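Local coordinates for protein lipase (Pelosinus fermentans, PDB 5AH0) that hydrolyses ester bonds as a lipase, and also breaks down the synthetic polyester poly(butylene adipate-co-terephthalate), at residues Y258-Y262 with K379-T384; S263-T267 with D353-H357. All coordinates share one frame. Residues are numbered along the deposited sequence.

Interaction 1 of 2, residues Y258-Y262 with K379-T384; sequences YYFSY and KLSQLT
In this alpha/beta-hydrolase fold, strand 258-265 of the central parallel sheet is covered on one face by the end of helix 370-380 and the chain that leaves it. Residues 258-262 hold a regular beta conformation, so every second side chain, Tyr258, Phe260 and Tyr262, all with chi1 in m, points toward 379-384. Across the gap, Lys379 and Leu380 lie in helix 370-380; Gln382 N donates to Lys379 O at 3.0 Å, and by Leu383 (phi/psi -66/131) the chain is extended. The closest CA pair is Tyr258 and Leu383, at 8.6 Å, so side chains make most of the contact.

Phe260 is at the centre of it. Lys379 runs t, t and then p, p at chi3 and chi4, a bend that brings NZ over the Phe260 ring face, 3.3 Å from the centroid and 16° off the normal: a close cation-pi contact. On the way, Lys379 CE passes 3.7 Å from Tyr262 OH. Leu383 (chi1 m, chi2 t) wedges between two rings with one methyl. Its CD2 makes a CH-pi contact over the face of Tyr258, 3.8 Å from the centroid and 8° off the normal, and meets the edge of Phe260 at CZ, 4.1 Å away. Leu380 also packs on strands 153-159 and 108-113, while its CD2 reaches Phe260 CE2 at 4.3 Å.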
ATOM      1  N   TYR A 258       3.181  13.417 -11.606  1.00 71.94           N
ATOM      2  CA  TYR A 258       3.304  12.373 -12.612  1.00 70.96           C
ATOM      3  C   TYR A 258       2.804  11.031 -12.039  1.00 69.33           C
ATOM      4  O   TYR A 258       3.161  10.655 -10.921  1.00 67.94           O
ATOM      5  CB  TYR A 258       4.755  12.248 -13.078  1.00 72.15           C
ATOM      6  CG  TYR A 258       5.230  13.351 -14.003  1.00 76.06           C
ATOM      7  CD1 TYR A 258       4.958  13.311 -15.370  1.00 78.50           C
ATOM      8  CD2 TYR A 258       5.968  14.423 -13.515  1.00 75.99           C
ATOM      9  CE1 TYR A 258       5.399  14.316 -16.220  1.00 77.26           C
ATOM     10  CE2 TYR A 258       6.411  15.425 -14.355  1.00 76.92           C
ATOM     11  CZ  TYR A 258       6.125  15.364 -15.705  1.00 78.98           C
ATOM     12  OH  TYR A 258       6.566  16.364 -16.543  1.00 86.68           O
ATOM     13  N   TYR A 259       1.967  10.315 -12.785  1.00 65.33           N
ATOM     14  CA  TYR A 259       1.469   9.035 -12.300  1.00 62.71           C
ATOM     15  C   TYR A 259       1.943   7.881 -13.184  1.00 61.71           C
ATOM     16  O   TYR A 259       1.729   7.884 -14.399  1.00 62.06           O
ATOM     17  CB  TYR A 259      -0.054   9.023 -12.232  1.00 59.60           C
ATOM     18  CG  TYR A 259      -0.656   9.894 -11.150  1.00 60.49           C
ATOM     19  CD1 TYR A 259      -0.847  11.255 -11.359  1.00 64.65           C
ATOM     20  CD2 TYR A 259      -1.075   9.356  -9.941  1.00 58.02           C
ATOM     21  CE1 TYR A 259      -1.420  12.064 -10.384  1.00 65.61           C
ATOM     22  CE2 TYR A 259      -1.654  10.159  -8.957  1.00 59.52           C
ATOM     23  CZ  TYR A 259      -1.826  11.512  -9.187  1.00 62.18           C
ATOM     24  OH  TYR A 259      -2.387  12.324  -8.228  1.00 62.14           O
ATOM     25  N   PHE A 260       2.586   6.898 -12.566  1.00 55.81           N
ATOM     26  CA  PHE A 260       2.944   5.666 -13.262  1.00 54.22           C
ATOM     27  C   PHE A 260       2.332   4.459 -12.554  1.00 53.78           C
ATOM     28  O   PHE A 260       2.484   4.297 -11.340  1.00 52.94           O
ATOM     29  CB  PHE A 260       4.462   5.506 -13.338  1.00 52.85           C
ATOM     30  CG  PHE A 260       5.154   6.624 -14.050  1.00 57.72           C
ATOM     31  CD1 PHE A 260       5.288   6.608 -15.428  1.00 58.75           C
ATOM     32  CD2 PHE A 260       5.668   7.697 -13.345  1.00 58.69           C
ATOM     33  CE1 PHE A 260       5.930   7.639 -16.090  1.00 57.59           C
ATOM     34  CE2 PHE A 260       6.306   8.731 -13.999  1.00 60.34           C
ATOM     35  CZ  PHE A 260       6.435   8.701 -15.377  1.00 60.27           C
ATOM     36  N   SER A 261       1.675   3.599 -13.326  1.00 52.12           N
ATOM     37  CA  SER A 261       1.068   2.390 -12.782  1.00 49.92           C
ATOM     38  C   SER A 261       1.551   1.147 -13.524  1.00 50.18           C
ATOM     39  O   SER A 261       1.488   1.075 -14.752  1.00 52.07           O
ATOM     40  CB  SER A 261      -0.448   2.470 -12.860  1.00 52.34           C
ATOM     41  OG  SER A 261      -0.868   2.337 -14.202  1.00 54.41           O
ATOM     42  N   TYR A 262       2.041   0.176 -12.766  1.00 45.16           N
ATOM     43  CA  TYR A 262       2.466  -1.092 -13.318  1.00 42.44           C
ATOM     44  C   TYR A 262       1.431  -2.155 -13.004  1.00 46.49           C
ATOM     45  O   TYR A 262       0.917  -2.201 -11.891  1.00 48.20           O
ATOM     46  CB  TYR A 262       3.831  -1.488 -12.756  1.00 43.21           C
ATOM     47  CG  TYR A 262       4.969  -0.654 -13.289  1.00 43.73           C
ATOM     48  CD1 TYR A 262       5.336   0.531 -12.671  1.00 43.08           C
ATOM     49  CD2 TYR A 262       5.671  -1.052 -14.420  1.00 45.37           C
ATOM     50  CE1 TYR A 262       6.373   1.302 -13.162  1.00 47.81           C
ATOM     51  CE2 TYR A 262       6.711  -0.288 -14.921  1.00 49.76           C
ATOM     52  CZ  TYR A 262       7.060   0.886 -14.290  1.00 51.33           C
ATOM     53  OH  TYR A 262       8.094   1.641 -14.789  1.00 54.95           O
ATOM     54  N   LYS A 379      14.425   6.651 -14.069  1.00 58.68           N
ATOM     55  CA  LYS A 379      13.330   7.267 -14.800  1.00 60.99           C
ATOM     56  C   LYS A 379      12.754   8.419 -13.979  1.00 61.14           C
ATOM     57  O   LYS A 379      12.524   9.519 -14.494  1.00 64.27           O
ATOM     58  CB  LYS A 379      12.243   6.239 -15.133  1.00 62.41           C
ATOM     59  CG  LYS A 379      11.153   6.775 -16.067  1.00 71.49           C
ATOM     60  CD  LYS A 379      10.398   5.660 -16.817  1.00 75.90           C
ATOM     61  CE  LYS A 379       9.473   4.884 -15.892  1.00 74.18           C
ATOM     62  NZ  LYS A 379       8.482   5.819 -15.296  1.00 74.98           N
ATOM     63  N   LEU A 380      12.568   8.167 -12.688  1.00 57.02           N
ATOM     64  CA  LEU A 380      11.968   9.143 -11.793  1.00 58.53           C
ATOM     65  C   LEU A 380      12.870  10.354 -11.599  1.00 62.01           C
ATOM     66  O   LEU A 380      12.393  11.444 -11.300  1.00 62.10           O
ATOM     67  CB  LEU A 380      11.654   8.498 -10.444  1.00 56.06           C
ATOM     68  CG  LEU A 380      10.573   7.421 -10.504  1.00 51.64           C
ATOM     69  CD1 LEU A 380      10.376   6.794  -9.145  1.00 47.68           C
ATOM     70  CD2 LEU A 380       9.277   8.031 -11.008  1.00 54.02           C
ATOM     71  N   SER A 381      14.171  10.161 -11.777  1.00 61.24           N
ATOM     72  CA  SER A 381      15.115  11.245 -11.579  1.00 65.42           C
ATOM     73  C   SER A 381      15.355  11.988 -12.887  1.00 68.80           C
ATOM     74  O   SER A 381      16.097  12.961 -12.926  1.00 66.61           O
ATOM     75  CB  SER A 381      16.440  10.715 -11.028  1.00 63.88           C
ATOM     76  OG  SER A 381      17.176  10.046 -12.035  1.00 62.61           O
ATOM     77  N   GLN A 382      14.734  11.511 -13.962  1.00 71.18           N
ATOM     78  CA  GLN A 382      14.855  12.178 -15.248  1.00 75.65           C
ATOM     79  C   GLN A 382      13.659  13.092 -15.502  1.00 76.84           C
ATOM     80  O   GLN A 382      13.658  13.870 -16.458  1.00 80.42           O
ATOM     81  CB  GLN A 382      15.000  11.145 -16.364  1.00 80.94           C
ATOM     82  CG  GLN A 382      16.375  10.496 -16.401  1.00 88.99           C
ATOM     83  CD  GLN A 382      16.466   9.346 -17.393  1.00 93.38           C
ATOM     84  OE1 GLN A 382      15.568   9.143 -18.211  1.00 94.88           O
ATOM     85  NE2 GLN A 382      17.550   8.580 -17.314  1.00 93.55           N
ATOM     86  N   LEU A 383      12.659  13.010 -14.627  1.00 73.79           N
ATOM     87  CA  LEU A 383      11.483  13.872 -14.705  1.00 72.74           C
ATOM     88  C   LEU A 383      11.883  15.309 -14.434  1.00 83.59           C
ATOM     89  O   LEU A 383      12.574  15.584 -13.459  1.00 86.83           O
ATOM     90  CB  LEU A 383      10.408  13.425 -13.710  1.00 65.40           C
ATOM     91  CG  LEU A 383       9.748  12.054 -13.934  1.00 61.28           C
ATOM     92  CD1 LEU A 383       9.017  11.601 -12.696  1.00 62.56           C
ATOM     93  CD2 LEU A 383       8.779  12.102 -15.088  1.00 59.51           C
ATOM     94  N   THR A 384      11.450  16.225 -15.298  1.00 89.77           N
ATOM     95  CA  THR A 384      11.836  17.628 -15.183  1.00 93.69           C
ATOM     96  C   THR A 384      10.930  18.422 -14.253  1.00 91.45           C
ATOM     97  O   THR A 384       9.749  18.115 -14.105  1.00 89.04           O
ATOM     98  CB  THR A 384      11.837  18.312 -16.560  1.00 97.95           C
ATOM     99  OG1 THR A 384      10.525  18.235 -17.124  1.00 98.79           O
ATOM    100  CG2 THR A 384      12.805  17.619 -17.491  1.00 99.17           C
TER

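Interaction 2 of 2, residues S263-T267 with D353-H357; sequences STCAT and DTIDH
Here strand 258-265, an inner strand of the parallel sheet of the alpha/beta-hydrolase fold, comes to its C-terminal end beside the loop that carries His357. Hydrogen bonds from His357 to Asp315 and Ser114 are consistent with the Ser-His-Asp catalytic triad of this fold. A single parallel bridge sets the register: Cys265 faces Asp353 with CA atoms 5.0 Å apart, their side chains on the same face of the sheet. One step on, Ala266 and Thr354 close to 4.2 Å between CA atoms. There Thr354 takes a left-handed helical conformation (65/20), and the loop turns away from a strand-like course.

Among the polar contacts, Thr354 N donates to Cys265 O at 2.7 Å, but its 118° angle makes the bond weak. The same Thr354 N also makes a weak bond within its own segment, to Asp353 OD1 at 3.1 Å. Thr354 OG1 (chi1 p) donates to Asp353 O at a very short 2.5 Å.

Side-chain van der Waals contacts complete the interface. Thr264, chi1 p, lays CB 3.4 Å from Ile355 O and its CG2 3.9 Å from Ile355 CG2, while its OG1 bonds to Asp315, the partner of His357. Ala266 CB sits 3.7 Å from Ile355 O and 3.9 Å from Asp356 CB, and Cys265 CB lies 3.7 Å from Asp353 OD1.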
ATOM      1  N   SER A 263       1.115  -3.001 -13.984  1.00 47.45           N
ATOM      2  CA  SER A 263       0.126  -4.058 -13.782  1.00 42.50           C
ATOM      3  C   SER A 263       0.762  -5.433 -13.790  1.00 45.04           C
ATOM      4  O   SER A 263       1.679  -5.703 -14.571  1.00 50.93           O
ATOM      5  CB  SER A 263      -0.958  -3.984 -14.850  1.00 42.86           C
ATOM      6  OG  SER A 263      -1.851  -2.922 -14.570  1.00 48.96           O
ATOM      7  N   THR A 264       0.273  -6.302 -12.911  1.00 42.43           N
ATOM      8  CA  THR A 264       0.798  -7.660 -12.775  1.00 41.68           C
ATOM      9  C   THR A 264      -0.242  -8.704 -13.108  1.00 43.94           C
ATOM     10  O   THR A 264      -1.438  -8.485 -12.949  1.00 45.03           O
ATOM     11  CB  THR A 264       1.284  -7.938 -11.357  1.00 43.01           C
ATOM     12  OG1 THR A 264       0.223  -7.619 -10.441  1.00 47.37           O
ATOM     13  CG2 THR A 264       2.513  -7.087 -11.041  1.00 41.80           C
ATOM     14  N   CYS A 265       0.228  -9.857 -13.550  1.00 43.99           N
ATOM     15  CA  CYS A 265      -0.653 -10.951 -13.903  1.00 45.45           C
ATOM     16  C   CYS A 265       0.147 -12.226 -13.809  1.00 45.56           C
ATOM     17  O   CYS A 265       1.309 -12.244 -14.206  1.00 47.18           O
ATOM     18  CB  CYS A 265      -1.229 -10.783 -15.315  1.00 46.84           C
ATOM     19  SG  CYS A 265      -2.567 -11.970 -15.666  1.00 54.28           S
ATOM     20  N   ALA A 266      -0.450 -13.279 -13.265  1.00 40.76           N
ATOM     21  CA  ALA A 266       0.271 -14.535 -13.127  1.00 40.10           C
ATOM     22  C   ALA A 266      -0.677 -15.694 -12.879  1.00 42.18           C
ATOM     23  O   ALA A 266      -1.730 -15.520 -12.286  1.00 46.28           O
ATOM     24  CB  ALA A 266       1.296 -14.438 -11.993  1.00 37.17           C
ATOM     25  N   THR A 267      -0.293 -16.885 -13.317  1.00 40.94           N
ATOM     26  CA  THR A 267      -0.959 -18.066 -12.825  1.00 43.16           C
ATOM     27  C   THR A 267       0.057 -18.733 -11.910  1.00 42.76           C
ATOM     28  O   THR A 267       1.150 -19.121 -12.334  1.00 40.67           O
ATOM     29  CB  THR A 267      -1.444 -19.041 -13.939  1.00 50.17           C
ATOM     30  OG1 THR A 267      -0.316 -19.617 -14.584  1.00 60.27           O
ATOM     31  CG2 THR A 267      -2.296 -18.331 -14.979  1.00 50.19           C
ATOM     32  N   ASP A 353       3.845  -9.399 -17.026  1.00 53.36           N
ATOM     33  CA  ASP A 353       3.219 -10.709 -17.131  1.00 54.01           C
ATOM     34  C   ASP A 353       4.058 -11.821 -16.500  1.00 47.53           C
ATOM     35  O   ASP A 353       5.279 -11.827 -16.635  1.00 45.22           O
ATOM     36  CB  ASP A 353       2.951 -11.016 -18.599  1.00 65.73           C
ATOM     37  CG  ASP A 353       1.840 -12.020 -18.793  1.00 77.14           C
ATOM     38  OD1 ASP A 353       1.051 -12.248 -17.839  1.00 82.22           O
ATOM     39  OD2 ASP A 353       1.748 -12.566 -19.915  1.00 80.26           O
ATOM     40  N   THR A 354       3.378 -12.768 -15.850  1.00 45.92           N
ATOM     41  CA  THR A 354       3.978 -13.857 -15.058  1.00 45.64           C
ATOM     42  C   THR A 354       4.718 -13.356 -13.828  1.00 44.23           C
ATOM     43  O   THR A 354       5.580 -14.059 -13.284  1.00 42.33           O
ATOM     44  CB  THR A 354       4.974 -14.702 -15.843  1.00 49.95           C
ATOM     45  OG1 THR A 354       6.211 -13.980 -15.919  1.00 59.19           O
ATOM     46  CG2 THR A 354       4.436 -15.048 -17.254  1.00 42.96           C
ATOM     47  N   ILE A 355       4.391 -12.136 -13.416  1.00 41.49           N
ATOM     48  CA  ILE A 355       4.869 -11.570 -12.164  1.00 40.61           C
ATOM     49  C   ILE A 355       3.752 -11.684 -11.118  1.00 39.60           C
ATOM     50  O   ILE A 355       2.697 -11.072 -11.288  1.00 39.18           O
ATOM     51  CB  ILE A 355       5.263 -10.095 -12.358  1.00 46.78           C
ATOM     52  CG1 ILE A 355       6.384  -9.976 -13.404  1.00 47.55           C
ATOM     53  CG2 ILE A 355       5.639  -9.412 -11.001  1.00 35.67           C
ATOM     54  CD1 ILE A 355       7.719 -10.443 -12.903  1.00 45.25           C
ATOM     55  N   ASP A 356       3.926 -12.478 -10.062  1.00 36.15           N
ATOM     56  CA  ASP A 356       2.841 -12.513  -9.081  1.00 36.65           C
ATOM     57  C   ASP A 356       3.013 -11.390  -8.048  1.00 39.00           C
ATOM     58  O   ASP A 356       3.947 -10.583  -8.135  1.00 41.48           O
ATOM     59  CB  ASP A 356       2.685 -13.897  -8.405  1.00 37.21           C
ATOM     60  CG  ASP A 356       3.860 -14.302  -7.506  1.00 48.30           C
ATOM     61  OD1 ASP A 356       4.418 -13.473  -6.747  1.00 48.05           O
ATOM     62  OD2 ASP A 356       4.194 -15.514  -7.529  1.00 57.94           O
ATOM     63  N   HIS A 357       2.100 -11.331  -7.087  1.00 37.67           N
ATOM     64  CA  HIS A 357       2.027 -10.184  -6.190  1.00 42.64           C
ATOM     65  C   HIS A 357       3.287  -9.935  -5.364  1.00 38.93           C
ATOM     66  O   HIS A 357       3.723  -8.790  -5.231  1.00 34.83           O
ATOM     67  CB  HIS A 357       0.848 -10.353  -5.245  1.00 41.23           C
ATOM     68  CG  HIS A 357       0.391  -9.075  -4.623  1.00 37.86           C
ATOM     69  ND1 HIS A 357      -0.214  -8.075  -5.352  1.00 38.62           N
ATOM     70  CD2 HIS A 357       0.429  -8.643  -3.341  1.00 37.11           C
ATOM     71  CE1 HIS A 357      -0.532  -7.081  -4.542  1.00 42.22           C
ATOM     72  NE2 HIS A 357      -0.151  -7.399  -3.316  1.00 38.21           N
TER

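Coming from the N terminus, the chain reaches strand 258-265 with residues 258-262, the first half of interaction 1, and passes without a break into 263-267, the first half of interaction 2. It then makes an excursion of 85 residues, mostly irregular, before 353-357 returns to the strand's C-terminal end and closes interaction 2. Only at the end of helix 370-380 does 379-384 come back to the first part of the strand and close interaction 1, so the smaller loop lies wholly within the larger. The two centres are 22 Å apart: interaction 1 joins sheet to C-terminal helix, interaction 2 joins sheet to the histidine loop.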